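Local coordinates for protein cytochrome c-552 Ks_3358 (Candidatus Kuenenia stuttgartiensis, PDB 5MXZ) that probably transfers electrons through a covalently bound heme c, as a small cytochrome of an anammox bacterium, at residues 3-9 against 75-79. The protein carries 1 engineered substitution. Residues are numbered along the deposited sequence; the frame is centred on the assembly and turned at random.
Sequences IDGMKLF and ALVPV. Engineered in segment 3-9: Phe-9 (natural residue Tyr). With EDO (1,2-ethanediol), chain N.
Gly-5 and Val-79 meet where the N-terminal helix of this class I cytochrome c fold packs against its C-terminal helical segment, the helix-helix contact characteristic of the family. Backbone contact comes first: with no side chain on Gly-5, the chains draw to 4.8 Å between Gly-5 CA and Ala-75 CA. Val-79 CG2 settles on the helix backbone, 3.6 Å from Gly-5 C, and Leu-76 CD2 reaches Gly-5 O and Phe-9 N. No hydrogen bond joins the two segments.

The remaining contacts are apolar. Ile-3 CG2 abuts Ala-75 CB at 3.7 Å at the exposed end. Met-6 starts away from Val-79, but bends at chi2 and chi3 (49° and 84°) bring CE back to Val-79 CG1. Leu-76 CD2 also packs against Leu-8 CB, while the Leu-76 side chain touches the heme and Ile-53, linking this interface to the cofactor pocket. The engineered Phe-9, tyrosine in nature, lies beside Cys-13 and the axial ligand His-17.

Within segment 3-9, Asp-4 is the N-cap: its OD1 accepts from Lys-7 N at 3.2 Å, the donor lying well above the carboxylate plane.

Round the Phe-9 ring, Leu-76 CD2 sits at the edge, whereas Val-79 CG1 makes an off-centre CH-pi contact, 4.0 Å from the centroid and 30° off the ring normal.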
ATOM      1  N   ILE A   3       2.296 -17.212   2.061  1.00 50.24           N
ATOM      2  CA  ILE A   3       1.762 -15.813   2.071  1.00 48.11           C
ATOM      3  C   ILE A   3       1.569 -15.308   0.639  1.00 47.14           C
ATOM      4  O   ILE A   3       2.532 -15.184  -0.123  1.00 47.81           O
ATOM      5  CB  ILE A   3       2.678 -14.840   2.867  1.00 48.92           C
ATOM      6  CG1 ILE A   3       2.862 -15.314   4.316  1.00 49.51           C
ATOM      7  CG2 ILE A   3       2.104 -13.428   2.858  1.00 48.34           C
ATOM      8  CD1 ILE A   3       4.072 -14.734   5.020  1.00 49.76           C
ATOM      9  N   ASP A   4       0.317 -15.016   0.289  1.00 46.38           N
ATOM     10  CA  ASP A   4      -0.015 -14.414  -0.998  1.00 44.32           C
ATOM     11  C   ASP A   4      -0.174 -12.904  -0.811  1.00 41.48           C
ATOM     12  O   ASP A   4      -1.149 -12.438  -0.210  1.00 39.49           O
ATOM     13  CB  ASP A   4      -1.286 -15.046  -1.589  1.00 46.37           C
ATOM     14  CG  ASP A   4      -1.546 -14.636  -3.047  1.00 48.90           C
ATOM     15  OD1 ASP A   4      -1.185 -13.510  -3.468  1.00 49.03           O
ATOM     16  OD2 ASP A   4      -2.140 -15.453  -3.783  1.00 50.52           O
ATOM     17  N   GLY A   5       0.803 -12.160  -1.329  1.00 38.64           N
ATOM     18  CA  GLY A   5       0.833 -10.699  -1.251  1.00 37.98           C
ATOM     19  C   GLY A   5      -0.352 -10.023  -1.918  1.00 37.24           C
ATOM     20  O   GLY A   5      -0.926  -9.085  -1.353  1.00 36.08           O
ATOM     21  N   MET A   6      -0.719 -10.504  -3.109  1.00 36.30           N
ATOM     22  CA  MET A   6      -1.848  -9.946  -3.859  1.00 37.82           C
ATOM     23  C   MET A   6      -3.186 -10.198  -3.156  1.00 37.04           C
ATOM     24  O   MET A   6      -4.051  -9.315  -3.154  1.00 35.98           O
ATOM     25  CB  MET A   6      -1.863 -10.451  -5.313  1.00 39.42           C
ATOM     26  CG  MET A   6      -2.945  -9.848  -6.216  1.00 41.79           C
ATOM     27  SD  MET A   6      -3.098  -8.044  -6.188  1.00 45.36           S
ATOM     28  CE  MET A   6      -1.831  -7.570  -7.359  1.00 44.10           C
ATOM     29  N   LYS A   7      -3.336 -11.382  -2.551  1.00 36.87           N
ATOM     30  CA  LYS A   7      -4.538 -11.724  -1.768  1.00 37.41           C
ATOM     31  C   LYS A   7      -4.708 -10.779  -0.572  1.00 36.33           C
ATOM     32  O   LYS A   7      -5.820 -10.329  -0.290  1.00 35.42           O
ATOM     33  CB  LYS A   7      -4.531 -13.203  -1.331  1.00 40.17           C
ATOM     34  CG  LYS A   7      -5.763 -13.630  -0.533  1.00 43.43           C
ATOM     35  CD  LYS A   7      -6.146 -15.092  -0.733  1.00 45.83           C
ATOM     36  CE  LYS A   7      -7.477 -15.384  -0.044  1.00 48.41           C
ATOM     37  NZ  LYS A   7      -7.999 -16.759  -0.291  1.00 51.44           N
ATOM     38  N   LEU A   8      -3.597 -10.467   0.103  1.00 34.56           N
ATOM     39  CA  LEU A   8      -3.584  -9.481   1.192  1.00 33.79           C
ATOM     40  C   LEU A   8      -3.975  -8.089   0.706  1.00 32.26           C
ATOM     41  O   LEU A   8      -4.718  -7.382   1.391  1.00 32.28           O
ATOM     42  CB  LEU A   8      -2.212  -9.428   1.880  1.00 32.82           C
ATOM     43  CG  LEU A   8      -1.741 -10.636   2.688  1.00 33.81           C
ATOM     44  CD1 LEU A   8      -0.250 -10.497   2.959  1.00 33.27           C
ATOM     45  CD2 LEU A   8      -2.526 -10.806   3.985  1.00 33.98           C
ATOM     46  N   PHE A   9      -3.484  -7.710  -0.477  1.00 31.04           N
ATOM     47  CA  PHE A   9      -3.778  -6.403  -1.068  1.00 30.85           C
ATOM     48  C   PHE A   9      -5.261  -6.253  -1.404  1.00 30.98           C
ATOM     49  O   PHE A   9      -5.851  -5.205  -1.153  1.00 29.56           O
ATOM     50  CB  PHE A   9      -2.924  -6.163  -2.317  1.00 30.62           C
ATOM     51  CG  PHE A   9      -2.975  -4.746  -2.827  1.00 30.70           C
ATOM     52  CD1 PHE A   9      -2.076  -3.784  -2.350  1.00 30.49           C
ATOM     53  CD2 PHE A   9      -3.909  -4.368  -3.793  1.00 30.33           C
ATOM     54  CE1 PHE A   9      -2.114  -2.474  -2.819  1.00 30.70           C
ATOM     55  CE2 PHE A   9      -3.956  -3.058  -4.259  1.00 30.08           C
ATOM     56  CZ  PHE A   9      -3.057  -2.111  -3.773  1.00 29.21           C
ATOM     57  N   ALA A  75       5.524  -8.866   2.242  1.00 25.81           N
ATOM     58  CA  ALA A  75       4.897  -9.479   1.057  1.00 26.26           C
ATOM     59  C   ALA A  75       4.093  -8.491   0.196  1.00 26.59           C
ATOM     60  O   ALA A  75       3.894  -8.723  -1.003  1.00 27.12           O
ATOM     61  CB  ALA A  75       4.021 -10.648   1.470  1.00 26.42           C
ATOM     62  N   LEU A  76       3.637  -7.402   0.814  1.00 26.05           N
ATOM     63  CA  LEU A  76       2.904  -6.343   0.108  1.00 26.09           C
ATOM     64  C   LEU A  76       3.798  -5.418  -0.724  1.00 26.30           C
ATOM     65  O   LEU A  76       3.307  -4.741  -1.632  1.00 27.15           O
ATOM     66  CB  LEU A  76       2.054  -5.524   1.094  1.00 25.75           C
ATOM     67  CG  LEU A  76       0.759  -6.168   1.603  1.00 25.78           C
ATOM     68  CD1 LEU A  76       0.309  -5.485   2.882  1.00 25.38           C
ATOM     69  CD2 LEU A  76      -0.352  -6.135   0.558  1.00 25.74           C
ATOM     70  N   VAL A  77       5.096  -5.381  -0.413  1.00 26.28           N
ATOM     71  CA  VAL A  77       6.045  -4.498  -1.127  1.00 26.12           C
ATOM     72  C   VAL A  77       6.075  -4.762  -2.654  1.00 26.77           C
ATOM     73  O   VAL A  77       5.868  -3.811  -3.414  1.00 28.17           O
ATOM     74  CB  VAL A  77       7.465  -4.449  -0.479  1.00 25.88           C
ATOM     75  CG1 VAL A  77       8.420  -3.569  -1.283  1.00 25.74           C
ATOM     76  CG2 VAL A  77       7.390  -3.927   0.948  1.00 25.40           C
ATOM     77  N   PRO A  78       6.284  -6.033  -3.106  1.00 26.98           N
ATOM     78  CA  PRO A  78       6.276  -6.247  -4.571  1.00 27.63           C
ATOM     79  C   PRO A  78       4.921  -6.014  -5.254  1.00 28.18           C
ATOM     80  O   PRO A  78       4.877  -5.858  -6.480  1.00 28.23           O
ATOM     81  CB  PRO A  78       6.724  -7.706  -4.732  1.00 28.44           C
ATOM     82  CG  PRO A  78       6.507  -8.342  -3.411  1.00 28.42           C
ATOM     83  CD  PRO A  78       6.687  -7.264  -2.389  1.00 27.66           C
ATOM     84  N   VAL A  79       3.837  -5.995  -4.475  1.00 27.59           N
ATOM     85  CA  VAL A  79       2.520  -5.618  -4.996  1.00 27.97           C
ATOM     86  C   VAL A  79       2.472  -4.102  -5.260  1.00 27.48           C
ATOM     87  O   VAL A  79       2.108  -3.672  -6.360  1.00 27.21           O
ATOM     88  CB  VAL A  79       1.366  -6.083  -4.072  1.00 28.30           C
ATOM     89  CG1 VAL A  79       0.019  -5.671  -4.651  1.00 28.93           C
ATOM     90  CG2 VAL A  79       1.408  -7.596  -3.873  1.00 29.45           C
TER
HETATM   91  C1  EDO N 212      -0.144  -1.833  -8.504  1.00 48.49           C
HETATM   92  O1  EDO N 212       0.872  -0.948  -8.016  1.00 48.42           O
HETATM   93  C2  EDO N 212      -0.993  -2.324  -7.336  1.00 48.84           C
HETATM   94  O2  EDO N 212      -1.553  -1.197  -6.656  1.00 49.87           O